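Phenol hydroxylase component phN (Pseudomonas stutzeri, PDB 3U52) probably serves as the large diiron subunit of a multicomponent phenol hydroxylase, in which activated dioxygen hydroxylates phenolic rings. Local coordinates at residues Q449-P453 / V454-Y458; K441-P444 / E445-I448; W265-R268 / G269-L273; K98-S102 / G103-L107; Y475-I479 / G480-F484. All coordinates share one frame; numbering follows the deposited sequence.

Interaction 1. Residues Q449-P453 / V454-Y458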
# COMPACT_ATOMS: atom_id res chain seq x y z
N GLN A 449 37.50 12.35 -27.39
CA GLN A 449 36.48 13.38 -27.12
C GLN A 449 36.08 13.54 -25.68
O GLN A 449 35.48 14.58 -25.31
CB GLN A 449 35.22 13.08 -27.88
CG GLN A 449 35.32 13.14 -29.37
CD GLN A 449 34.09 12.50 -29.99
OE1 GLN A 449 32.98 12.99 -29.81
NE2 GLN A 449 34.28 11.40 -30.71
N ALA A 450 36.50 12.61 -24.85
CA ALA A 450 36.08 12.59 -23.45
C ALA A 450 36.21 13.94 -22.68
O ALA A 450 37.23 14.66 -22.75
CB ALA A 450 36.79 11.43 -22.74
N TRP A 451 35.15 14.27 -21.93
CA TRP A 451 35.08 15.42 -21.04
C TRP A 451 35.64 14.94 -19.70
O TRP A 451 34.87 14.53 -18.83
CB TRP A 451 33.59 15.90 -20.93
CG TRP A 451 33.38 17.25 -20.24
CD1 TRP A 451 33.44 18.48 -20.84
CD2 TRP A 451 33.09 17.50 -18.84
NE1 TRP A 451 33.25 19.46 -19.89
CE2 TRP A 451 33.02 18.89 -18.67
CE3 TRP A 451 32.93 16.68 -17.72
CZ2 TRP A 451 32.77 19.50 -17.42
CZ3 TRP A 451 32.65 17.28 -16.48
CH2 TRP A 451 32.58 18.68 -16.35
N LEU A 452 36.98 14.93 -19.56
CA LEU A 452 37.60 14.48 -18.32
C LEU A 452 37.55 15.58 -17.27
O LEU A 452 38.15 16.66 -17.43
CB LEU A 452 39.04 14.02 -18.57
CG LEU A 452 39.32 12.75 -19.37
CD1 LEU A 452 40.80 12.37 -19.18
CD2 LEU A 452 38.53 11.62 -18.84
N PRO A 453 36.82 15.34 -16.16
CA PRO A 453 36.59 16.47 -15.26
C PRO A 453 37.85 17.19 -14.80
O PRO A 453 37.83 18.39 -14.75
CB PRO A 453 35.77 15.88 -14.12
CG PRO A 453 35.09 14.68 -14.72
CD PRO A 453 36.11 14.12 -15.72
N VAL A 454 38.93 16.46 -14.48
CA VAL A 454 40.16 17.09 -14.01
C VAL A 454 40.74 18.01 -15.08
O VAL A 454 41.12 19.13 -14.78
CB VAL A 454 41.24 16.01 -13.57
CG1 VAL A 454 42.59 16.69 -13.33
CG2 VAL A 454 40.77 15.33 -12.27
N HIS A 455 40.79 17.52 -16.32
CA HIS A 455 41.26 18.34 -17.42
C HIS A 455 40.34 19.56 -17.66
O HIS A 455 40.81 20.66 -17.95
CB HIS A 455 41.33 17.52 -18.70
CG HIS A 455 42.36 16.43 -18.64
ND1 HIS A 455 43.22 16.27 -17.58
CD2 HIS A 455 42.69 15.47 -19.53
CE1 HIS A 455 43.99 15.21 -17.78
NE2 HIS A 455 43.70 14.73 -18.97
N GLN A 456 39.04 19.36 -17.55
CA GLN A 456 38.10 20.46 -17.73
C GLN A 456 38.22 21.58 -16.68
O GLN A 456 38.11 22.76 -17.03
CB GLN A 456 36.68 19.89 -17.88
CG GLN A 456 36.55 19.12 -19.20
CD GLN A 456 36.69 20.00 -20.44
OE1 GLN A 456 36.22 21.13 -20.46
NE2 GLN A 456 37.34 19.49 -21.46
N ILE A 457 38.51 21.21 -15.43
CA ILE A 457 38.78 22.17 -14.35
C ILE A 457 40.02 22.99 -14.77
O ILE A 457 40.00 24.21 -14.70
CB ILE A 457 39.05 21.48 -12.98
CG1 ILE A 457 37.75 20.93 -12.36
CG2 ILE A 457 39.68 22.45 -11.99
CD1 ILE A 457 37.97 19.91 -11.24
N TYR A 458 41.09 22.30 -15.19
CA TYR A 458 42.31 23.00 -15.60
C TYR A 458 42.15 23.85 -16.88
O TYR A 458 42.83 24.86 -17.00
CB TYR A 458 43.48 22.02 -15.77
CG TYR A 458 44.17 21.57 -14.49
CD1 TYR A 458 44.37 22.42 -13.45
CD2 TYR A 458 44.65 20.26 -14.37
CE1 TYR A 458 45.04 22.01 -12.30
CE2 TYR A 458 45.31 19.83 -13.25
CZ TYR A 458 45.51 20.70 -12.21
OH TYR A 458 46.17 20.25 -11.09
O HOH W 1 38.46 16.88 -21.39

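Interaction 2. Residues K441-P444 / E445-I448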
# COMPACT_ATOMS: atom_id res chain seq x y z
N LYS A 441 42.44 1.82 -28.05
CA LYS A 441 43.18 1.53 -29.28
C LYS A 441 42.28 1.11 -30.42
O LYS A 441 42.58 1.41 -31.58
CB LYS A 441 44.28 0.48 -29.06
CG LYS A 441 45.40 1.01 -28.17
CD LYS A 441 46.59 0.09 -28.03
CE LYS A 441 46.16 -1.34 -27.80
NZ LYS A 441 47.38 -2.11 -27.34
N HIS A 442 41.17 0.44 -30.11
CA HIS A 442 40.20 0.07 -31.13
C HIS A 442 39.33 1.25 -31.65
O HIS A 442 38.91 1.22 -32.81
CB HIS A 442 39.36 -1.15 -30.70
CG HIS A 442 38.58 -1.77 -31.82
ND1 HIS A 442 37.21 -1.63 -31.95
CD2 HIS A 442 38.98 -2.51 -32.89
CE1 HIS A 442 36.80 -2.25 -33.04
NE2 HIS A 442 37.85 -2.79 -33.63
N GLU A 443 39.09 2.29 -30.83
CA GLU A 443 38.20 3.41 -31.17
C GLU A 443 38.78 4.74 -30.68
O GLU A 443 38.10 5.48 -29.91
CB GLU A 443 36.78 3.21 -30.58
CG GLU A 443 36.08 2.00 -31.05
CD GLU A 443 34.71 1.83 -30.35
OE1 GLU A 443 33.69 2.10 -31.06
OE2 GLU A 443 34.64 1.45 -29.11
N PRO A 444 40.01 5.09 -31.14
CA PRO A 444 40.57 6.29 -30.55
C PRO A 444 39.76 7.54 -30.83
O PRO A 444 39.72 8.39 -29.95
CB PRO A 444 42.01 6.39 -31.13
CG PRO A 444 42.06 5.43 -32.26
CD PRO A 444 40.91 4.43 -32.12
N GLU A 445 39.17 7.64 -32.03
CA GLU A 445 38.41 8.82 -32.48
C GLU A 445 37.26 9.15 -31.52
O GLU A 445 36.83 10.32 -31.38
CB GLU A 445 37.82 8.57 -33.88
CG GLU A 445 38.88 8.30 -35.02
CD GLU A 445 39.42 6.82 -35.05
OE1 GLU A 445 40.57 6.64 -35.57
OE2 GLU A 445 38.73 5.86 -34.61
N LYS A 446 36.75 8.11 -30.87
CA LYS A 446 35.69 8.27 -29.90
C LYS A 446 36.26 8.75 -28.57
O LYS A 446 35.88 9.81 -28.08
CB LYS A 446 34.91 6.94 -29.77
CG LYS A 446 33.75 6.98 -28.79
CD LYS A 446 32.82 5.72 -28.99
CE LYS A 446 31.55 5.97 -28.23
NZ LYS A 446 30.47 4.98 -28.51
N TYR A 447 37.22 8.00 -27.99
CA TYR A 447 37.73 8.33 -26.65
C TYR A 447 38.52 9.65 -26.48
O TYR A 447 38.54 10.22 -25.36
CB TYR A 447 38.49 7.14 -26.02
CG TYR A 447 37.50 6.07 -25.89
CD1 TYR A 447 36.50 6.16 -24.89
CD2 TYR A 447 37.46 5.01 -26.84
CE1 TYR A 447 35.49 5.17 -24.82
CE2 TYR A 447 36.47 4.04 -26.79
CZ TYR A 447 35.50 4.14 -25.78
OH TYR A 447 34.54 3.18 -25.80
N ILE A 448 39.11 10.17 -27.56
CA ILE A 448 39.78 11.48 -27.49
C ILE A 448 38.81 12.63 -27.26
O ILE A 448 39.24 13.76 -26.93
CB ILE A 448 40.71 11.79 -28.75
CG1 ILE A 448 39.85 12.01 -30.01
CG2 ILE A 448 41.75 10.70 -28.87
CD1 ILE A 448 40.63 12.30 -31.32
O HOH W 2 31.51 2.32 -29.84

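Interaction 3. Residues W265-R268 / G269-L273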
# COMPACT_ATOMS: atom_id res chain seq x y z
N TRP A 265 32.54 -4.29 -23.06
CA TRP A 265 31.50 -3.94 -22.12
C TRP A 265 31.65 -4.74 -20.84
O TRP A 265 31.24 -4.28 -19.80
CB TRP A 265 30.10 -4.12 -22.77
CG TRP A 265 29.92 -2.94 -23.72
CD1 TRP A 265 30.01 -2.97 -25.07
CD2 TRP A 265 29.75 -1.55 -23.35
NE1 TRP A 265 29.89 -1.68 -25.58
CE2 TRP A 265 29.68 -0.81 -24.54
CE3 TRP A 265 29.56 -0.89 -22.12
CZ2 TRP A 265 29.48 0.61 -24.55
CZ3 TRP A 265 29.38 0.53 -22.13
CH2 TRP A 265 29.34 1.24 -23.34
N PHE A 266 32.21 -5.94 -20.93
CA PHE A 266 32.66 -6.59 -19.69
C PHE A 266 33.55 -5.63 -18.94
O PHE A 266 33.34 -5.43 -17.72
CB PHE A 266 33.46 -7.90 -19.91
CG PHE A 266 34.10 -8.40 -18.64
CD1 PHE A 266 35.47 -8.26 -18.43
CD2 PHE A 266 33.28 -8.93 -17.62
CE1 PHE A 266 36.05 -8.67 -17.23
CE2 PHE A 266 33.87 -9.39 -16.41
CZ PHE A 266 35.25 -9.21 -16.21
N TRP A 267 34.54 -5.07 -19.63
CA TRP A 267 35.58 -4.31 -18.95
C TRP A 267 35.06 -2.94 -18.45
O TRP A 267 35.26 -2.57 -17.31
CB TRP A 267 36.88 -4.22 -19.76
CG TRP A 267 37.94 -3.57 -18.89
CD1 TRP A 267 38.34 -2.27 -18.91
CD2 TRP A 267 38.72 -4.22 -17.88
NE1 TRP A 267 39.29 -2.07 -17.95
CE2 TRP A 267 39.54 -3.24 -17.30
CE3 TRP A 267 38.79 -5.53 -17.39
CZ2 TRP A 267 40.45 -3.53 -16.24
CZ3 TRP A 267 39.69 -5.82 -16.35
CH2 TRP A 267 40.51 -4.83 -15.80
N ARG A 268 34.30 -2.24 -19.29
CA ARG A 268 33.60 -1.03 -18.84
C ARG A 268 32.60 -1.27 -17.68
O ARG A 268 32.51 -0.46 -16.75
CB ARG A 268 32.89 -0.33 -20.02
CG ARG A 268 33.89 0.36 -20.99
CD ARG A 268 33.32 1.74 -21.52
NE ARG A 268 33.30 2.72 -20.43
CZ ARG A 268 33.28 4.04 -20.60
NH1 ARG A 268 33.26 4.54 -21.82
NH2 ARG A 268 33.26 4.85 -19.56
N GLY A 269 31.86 -2.38 -17.74
CA GLY A 269 30.92 -2.74 -16.70
C GLY A 269 31.66 -3.06 -15.41
O GLY A 269 31.26 -2.63 -14.33
N PHE A 270 32.78 -3.77 -15.52
CA PHE A 270 33.61 -4.06 -14.33
C PHE A 270 34.11 -2.74 -13.63
O PHE A 270 34.07 -2.59 -12.39
CB PHE A 270 34.80 -4.96 -14.75
CG PHE A 270 35.84 -5.11 -13.69
CD1 PHE A 270 35.51 -5.59 -12.43
CD2 PHE A 270 37.17 -4.78 -13.95
CE1 PHE A 270 36.52 -5.76 -11.44
CE2 PHE A 270 38.16 -4.94 -12.98
CZ PHE A 270 37.82 -5.42 -11.73
N ARG A 271 34.57 -1.77 -14.43
CA ARG A 271 35.04 -0.49 -13.89
C ARG A 271 33.87 0.27 -13.27
O ARG A 271 33.99 0.84 -12.19
CB ARG A 271 35.81 0.33 -14.95
CG ARG A 271 37.21 -0.28 -15.19
CD ARG A 271 38.03 -0.15 -13.90
NE ARG A 271 39.48 -0.30 -14.13
CZ ARG A 271 40.28 -1.12 -13.46
NH1 ARG A 271 39.81 -1.93 -12.51
NH2 ARG A 271 41.56 -1.15 -13.75
N LEU A 272 32.72 0.25 -13.93
CA LEU A 272 31.58 0.96 -13.36
C LEU A 272 31.21 0.35 -11.96
O LEU A 272 30.95 1.07 -10.99
CB LEU A 272 30.41 0.85 -14.33
CG LEU A 272 29.09 1.44 -13.85
CD1 LEU A 272 29.27 2.94 -13.42
CD2 LEU A 272 28.11 1.28 -14.93
N LEU A 273 31.22 -0.97 -11.86
CA LEU A 273 30.84 -1.69 -10.62
C LEU A 273 31.80 -1.55 -9.44
O LEU A 273 31.45 -1.86 -8.27
CB LEU A 273 30.72 -3.18 -10.91
CG LEU A 273 29.52 -3.58 -11.73
CD1 LEU A 273 29.72 -5.07 -12.15
CD2 LEU A 273 28.24 -3.38 -10.88

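Interaction 4. Residues K98-S102 / G103-L107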
# COMPACT_ATOMS: atom_id res chain seq x y z
N LYS A 98 22.97 8.57 -1.48
CA LYS A 98 23.52 9.78 -2.19
C LYS A 98 24.23 9.34 -3.46
O LYS A 98 24.02 9.91 -4.52
CB LYS A 98 24.50 10.53 -1.29
CG LYS A 98 23.86 10.93 0.05
CD LYS A 98 24.86 11.46 1.05
CE LYS A 98 24.25 11.49 2.47
NZ LYS A 98 25.12 12.29 3.39
N LEU A 99 25.02 8.28 -3.34
CA LEU A 99 25.66 7.61 -4.47
C LEU A 99 24.63 7.06 -5.48
O LEU A 99 24.76 7.23 -6.69
CB LEU A 99 26.56 6.50 -3.93
CG LEU A 99 27.61 5.70 -4.70
CD1 LEU A 99 28.51 6.55 -5.64
CD2 LEU A 99 28.50 4.97 -3.66
N PHE A 100 23.61 6.40 -4.98
CA PHE A 100 22.56 5.89 -5.84
C PHE A 100 21.80 6.96 -6.63
O PHE A 100 21.69 6.82 -7.85
CB PHE A 100 21.57 5.06 -5.04
CG PHE A 100 20.59 4.28 -5.92
CD1 PHE A 100 19.34 4.81 -6.23
CD2 PHE A 100 20.93 3.02 -6.41
CE1 PHE A 100 18.47 4.11 -7.04
CE2 PHE A 100 20.03 2.30 -7.23
CZ PHE A 100 18.81 2.85 -7.55
N ILE A 101 21.29 7.99 -5.96
CA ILE A 101 20.50 9.03 -6.64
C ILE A 101 21.28 9.91 -7.63
O ILE A 101 20.70 10.44 -8.59
CB ILE A 101 19.75 9.92 -5.63
CG1 ILE A 101 18.56 10.63 -6.31
CG2 ILE A 101 20.72 10.95 -4.96
CD1 ILE A 101 17.64 11.39 -5.35
N SER A 102 22.59 10.08 -7.40
CA SER A 102 23.40 10.90 -8.27
C SER A 102 24.16 10.10 -9.35
O SER A 102 24.51 10.65 -10.42
CB SER A 102 24.32 11.78 -7.44
OG SER A 102 25.12 10.99 -6.61
N GLY A 103 24.40 8.81 -9.09
CA GLY A 103 25.12 7.95 -10.04
C GLY A 103 24.37 6.83 -10.73
O GLY A 103 24.78 6.38 -11.84
N ILE A 104 23.29 6.34 -10.12
CA ILE A 104 22.56 5.18 -10.68
C ILE A 104 21.18 5.59 -11.21
O ILE A 104 20.87 5.26 -12.39
CB ILE A 104 22.45 3.95 -9.73
CG1 ILE A 104 23.80 3.27 -9.55
CG2 ILE A 104 21.55 2.87 -10.33
CD1 ILE A 104 24.53 3.71 -8.30
N SER A 105 20.38 6.34 -10.43
CA SER A 105 19.09 6.82 -10.99
C SER A 105 19.18 7.53 -12.35
O SER A 105 18.30 7.33 -13.21
CB SER A 105 18.35 7.76 -10.04
OG SER A 105 17.82 7.05 -8.95
N PRO A 106 20.18 8.42 -12.53
CA PRO A 106 20.25 9.08 -13.81
C PRO A 106 20.49 8.09 -14.95
O PRO A 106 20.02 8.31 -16.06
CB PRO A 106 21.41 10.07 -13.64
CG PRO A 106 21.46 10.35 -12.08
CD PRO A 106 21.21 8.91 -11.58
N LEU A 107 21.14 6.97 -14.66
CA LEU A 107 21.30 5.92 -15.65
C LEU A 107 19.96 5.29 -16.03
O LEU A 107 19.78 4.89 -17.20
CB LEU A 107 22.28 4.86 -15.15
CG LEU A 107 23.75 5.05 -15.58
CD1 LEU A 107 24.13 6.44 -15.97
CD2 LEU A 107 24.75 4.37 -14.62

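Interaction 5. Residues Y475-I479 / G480-F484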
# COMPACT_ATOMS: atom_id res chain seq x y z
N TYR A 475 29.47 22.54 -8.82
CA TYR A 475 28.91 21.27 -8.40
C TYR A 475 27.63 21.38 -7.60
O TYR A 475 26.88 20.39 -7.52
CB TYR A 475 29.93 20.43 -7.57
CG TYR A 475 31.12 19.95 -8.36
CD1 TYR A 475 31.20 20.11 -9.73
CD2 TYR A 475 32.15 19.28 -7.72
CE1 TYR A 475 32.31 19.63 -10.44
CE2 TYR A 475 33.22 18.79 -8.40
CZ TYR A 475 33.31 18.97 -9.73
OH TYR A 475 34.42 18.40 -10.32
N HIS A 476 27.41 22.56 -7.00
CA HIS A 476 26.32 22.80 -6.03
C HIS A 476 26.47 21.92 -4.83
O HIS A 476 25.47 21.58 -4.23
CB HIS A 476 24.95 22.49 -6.66
CG HIS A 476 24.51 23.50 -7.68
ND1 HIS A 476 23.24 23.49 -8.22
CD2 HIS A 476 25.16 24.52 -8.27
CE1 HIS A 476 23.13 24.47 -9.10
NE2 HIS A 476 24.29 25.10 -9.16
N ILE A 477 27.69 21.49 -4.50
CA ILE A 477 27.96 20.83 -3.22
C ILE A 477 28.07 21.89 -2.13
O ILE A 477 28.87 22.84 -2.23
CB ILE A 477 29.20 19.87 -3.35
CG1 ILE A 477 28.78 18.61 -4.16
CG2 ILE A 477 29.80 19.52 -1.98
CD1 ILE A 477 29.90 17.84 -4.82
N ASN A 478 27.23 21.81 -1.10
CA ASN A 478 27.29 22.83 -0.07
C ASN A 478 28.41 22.48 0.86
O ASN A 478 28.27 21.56 1.64
CB ASN A 478 25.98 22.94 0.71
CG ASN A 478 24.83 23.39 -0.18
OD1 ASN A 478 23.74 22.82 -0.13
ND2 ASN A 478 25.08 24.39 -1.01
N ILE A 479 29.50 23.23 0.78
CA ILE A 479 30.66 22.99 1.62
C ILE A 479 30.35 23.06 3.12
O ILE A 479 29.79 24.05 3.61
CB ILE A 479 31.80 23.93 1.27
CG1 ILE A 479 32.17 23.76 -0.20
CG2 ILE A 479 33.00 23.68 2.24
CD1 ILE A 479 32.94 24.95 -0.81
N GLY A 480 30.75 22.02 3.85
CA GLY A 480 30.44 21.88 5.27
C GLY A 480 29.15 21.14 5.56
O GLY A 480 28.90 20.75 6.71
N GLU A 481 28.33 20.90 4.52
CA GLU A 481 27.09 20.18 4.69
C GLU A 481 27.09 18.82 3.99
O GLU A 481 26.77 17.81 4.60
CB GLU A 481 25.93 21.03 4.19
CG GLU A 481 25.65 22.25 5.01
CD GLU A 481 24.52 23.08 4.41
OE1 GLU A 481 23.58 22.50 3.80
OE2 GLU A 481 24.56 24.33 4.53
N ASP A 482 27.38 18.80 2.69
CA ASP A 482 27.29 17.58 1.90
C ASP A 482 28.60 16.81 1.87
O ASP A 482 28.60 15.60 1.57
CB ASP A 482 26.98 17.92 0.44
CG ASP A 482 25.66 18.67 0.26
OD1 ASP A 482 25.62 19.50 -0.66
OD2 ASP A 482 24.66 18.42 0.98
N ASN A 483 29.72 17.50 2.10
CA ASN A 483 31.05 16.90 1.88
C ASN A 483 31.82 16.67 3.20
O ASN A 483 31.26 16.88 4.29
CB ASN A 483 31.85 17.79 0.92
CG ASN A 483 32.19 19.15 1.51
OD1 ASN A 483 33.17 19.80 1.11
ND2 ASN A 483 31.41 19.58 2.48
N PHE A 484 33.07 16.21 3.11
CA PHE A 484 33.94 16.02 4.28
C PHE A 484 33.59 14.76 5.07
O PHE A 484 32.61 14.08 4.74
CB PHE A 484 33.91 17.22 5.24
CG PHE A 484 34.41 18.54 4.65
CD1 PHE A 484 35.62 18.60 3.93
CD2 PHE A 484 33.69 19.71 4.84
CE1 PHE A 484 36.08 19.81 3.39
CE2 PHE A 484 34.14 20.94 4.30
CZ PHE A 484 35.35 20.99 3.58

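Interaction 1. Residues Q449-P453 / V454-Y458
Leu452 hands its carbonyl to Gln456, and Pro453 hands its own to Ile457, where an irregular approach becomes the first turn of helix 453-458. Leu452, at the N-cap, receives Gln456 N on its carbonyl O at 2.8 Å, with the donor nearly along the C=O axis. One step on, Pro453 O takes Ile457 N at 3.0 Å, tilted slightly from the carbonyl plane. Proline suits this first helical position, since its nitrogen has no hydrogen to offer and the first turn asks for none.

The side-chain contact reaches five residues along the chain. Trp451 has CG anti to the backbone N (chi1 -169°), which swings the indole beside the emerging helix. Gln456, bent at its second torsion, lays its CG methylene over one face of the five-membered ring, 3.5 Å from the centroid and close to the ring normal, as a CH-pi contact. Its amide lies at 23° to the indole plane, not far from parallel. Both ends of this amide are engaged: OE1 accepts from Asn461 ND2, while NE2 gives to a water at 2.8 Å. That same water donates to Ala450 O and accepts from Leu452 N, so the glutamine is tied back to the backbone around the N-cap. Ile457 CG1 rests 3.5 Å from Pro453 O, and its side chain borders a bound xenon.

The residue before the N-cap packing on the fourth residue after the cap (N' to N4) has the spacing of a hydrophobic staple, here in a variant form, with an indole face and the aliphatic part of a glutamine.

Interaction 2. Residues K441-P444 / E445-I448
Glu443 touches Lys446 and Tyr447 at an N-capped helix start in the part of the chain assigned to the YHS domain: it is the first residue to leave helical angles after helix 434-442 and also the N-cap of the short helix 444-447. Its carbonyl O carries two bonds of this new turn. Tyr447 N reaches Glu443 O at 3.3 Å, almost straight, whereas Lys446 N meets Glu443 O at 3.1 Å from above the carbonyl plane. The tyrosine ring stays close to the same oxygen, with CD2 at 3.2 Å from Glu443 O.

The glutamate side chain sets off beside its own backbone N (chi1 -60°) and then runs extended, which carries the carboxylate past the tyrosine. Glu443 CB lies 3.9 Å from Tyr447 CE2, and carboxylate and ring planes stand 71° apart. The charged end is shared out: OE2 makes a salt bridge to Lys264, and OE1 accepts from a water that in turn accepts from Lys446 NZ. The two charged groups do not touch directly, Glu443 OE1 and Lys446 NZ being 5.0 Å apart; the water spans them. Lys446 NZ has Asp181 and Ser184 as its own partners, and Tyr447 OH bonds to Asp181 as well, so the corner is moored to the end of helix 173-184, and through Lys264 to helix 254-283.

Pro444, next in the chain, opens the helix and lies side by side with Glu445, whose OE2 hangs 3.6 Å from Pro444 CD. Pro444 O accepts Ile448 N at 3.0 Å. Ile448 leans over that same oxygen with its branch methyl: CG2 is 3.3 Å from Pro444 O.

Interaction 3. Residues W265-R268 / G269-L273
Trp267 meets both Phe270 and Arg271 one turn further along helix 254-283, above a backbone whose polar atoms pair in the regular helical way. Gly269 N, Phe270 N, Arg271 N and Leu272 N each donate to the carbonyl four residues back, the shortest being Phe270 N to Phe266 O at 2.8 Å. Gly269 N differs a little, meeting Trp265 O from above the carbonyl plane.

The buried polar side chains find partners beyond the segments. Arg268 gives NH1 to Asp181 in a salt bridge and NH2 to Ser177, while Trp265 NE1 donates to Glu189. Arg271 makes a cation-pi contact with Phe408, and its NH2 donates to a bound glycerol, probably from the crystallisation liquor.

The indole of Trp267 swings opposite its main-chain nitrogen (chi1 -173°), beside the carbonyl carbon, which brings it forward to these two partners. Phe270 CD2 sits over one indole face, 3.6 Å from Trp267 CZ3, with the two ring planes oblique. On the other partner the roles reverse: Trp267 CZ2 stands over the centre of the Arg271 guanidinium, 3.6 Å from Arg271 NH2, the planes 61° apart. Were Trp267 replaced by an alanine, a gap would probably open beside Phe270, leaving Trp295 as its ring partner, and one face of the Arg271 guanidinium would lose its cover.

Such spacing of three and four residues is that of one face of an alpha-helix, here a long helix packed against helix 187-216 within the helical bundle of a diiron hydroxylase.

Interaction 4. Residues K98-S102 / G103-L107
Phe100 and Ile104 cross at about a right angle where helix 94-103 gives way to helix 105-121. From CB the phenylalanine sets off on the far side from its main-chain nitrogen (chi1 -169°), which turns the ring toward the start of the next helix. Along one side of the ring CD2 meets Ile104 CB at 3.8 Å, and CE2 then meets Ile104 CG2 at 3.5 Å. Along the other side CD1 and CE1 pass Ser105 OG, the nearer being CE1 at 3.6 Å. At the tip, CZ lies 3.9 Å from Ile104 CG2. Ile104 CB thus stands over one face, offset toward the rim, in a CH-pi contact. The ring also lines a xenon pocket with Ala148, Met149 and Thr222.

The backbone bonds change at this junction. Phe100 O accepts Ile104 N and, at 2.9 Å, Ser105 N, the two arriving from opposite faces of its plane. The second bond spans five residues, the wider pi-helical spacing. Pro106 has no N-H for Ile101 O and brings CD to 3.4 Å from it instead. Earlier, Ser102 OG folds back to Lys98 O at 2.6 Å, sharing that carbonyl with its own N.

Around this junction, Ser105 OG donates to Gln145 OE1 on helix 125-155, Phe210 of helix 187-216 meets the Phe100 ring edge-to-face, and Pro106 rests on His166 of helix 162-166.

Interaction 5. Residues Y475-I479 / G480-F484
Asp482 turns CG anti to its carbonyl carbon (chi1 -60°), which points the carboxylate back at Asn478, four residues earlier. OD1 receives Asn478 N at 2.8 Å in a nearly straight bond, although the donor comes from above the carboxylate plane. The favour is returned through the backbone: Asn478 O takes Asp482 N, in the carbonyl plane, at 3.1 Å, and Glu481 N at 3.0 Å.

The latter bond closes a type II beta turn with Ile479 and Gly480 at its corners. Gly480 has phi 90°, where a beta carbon would jam against the carbonyl O of Ile479. Beyond the turn, Ile479 CG2 touches Phe484 CE2 at 3.6 Å, approaching the ring obliquely, and Ile477 CG2 lies 4.0 Å from Asp482 CB.

Asp482 OD1 also bonds to His160 NE2, so a leucine in its place would probably leave both that imidazole and Asn478 N without their mate and slacken the turn.

The loop follows helix 467-474, on which Ile477 and Ile479 pack at Val471, and leads toward helix 490-498; Phe484 ties the loop by backbone bonding to Cys343, just past helix 331-342.

In the fold
Along the chain the five contacts run in series as interactions 4, 3, 2, 1 and 5, each local, yet two pairs of them touch in space. Interactions 4 and 3 lie near the centre of the helical body, their centres 17 Å apart, on helices 94-103, 105-121 and 254-283. Interactions 2 and 1 adjoin in sequence and sit toward the outside, through the successive short helices 444-447 and 453-458 near the zinc site. Tyr447 packs on Arg268, joining interaction 2 to interaction 3, and Ile457 touches Tyr475, joining interaction 1 to interaction 5 beside one xenon. These touches are consistent with the zinc-bearing region resting on the helical bundle, while interactions 2 and 5 stand farthest apart, about 35 Å between centres.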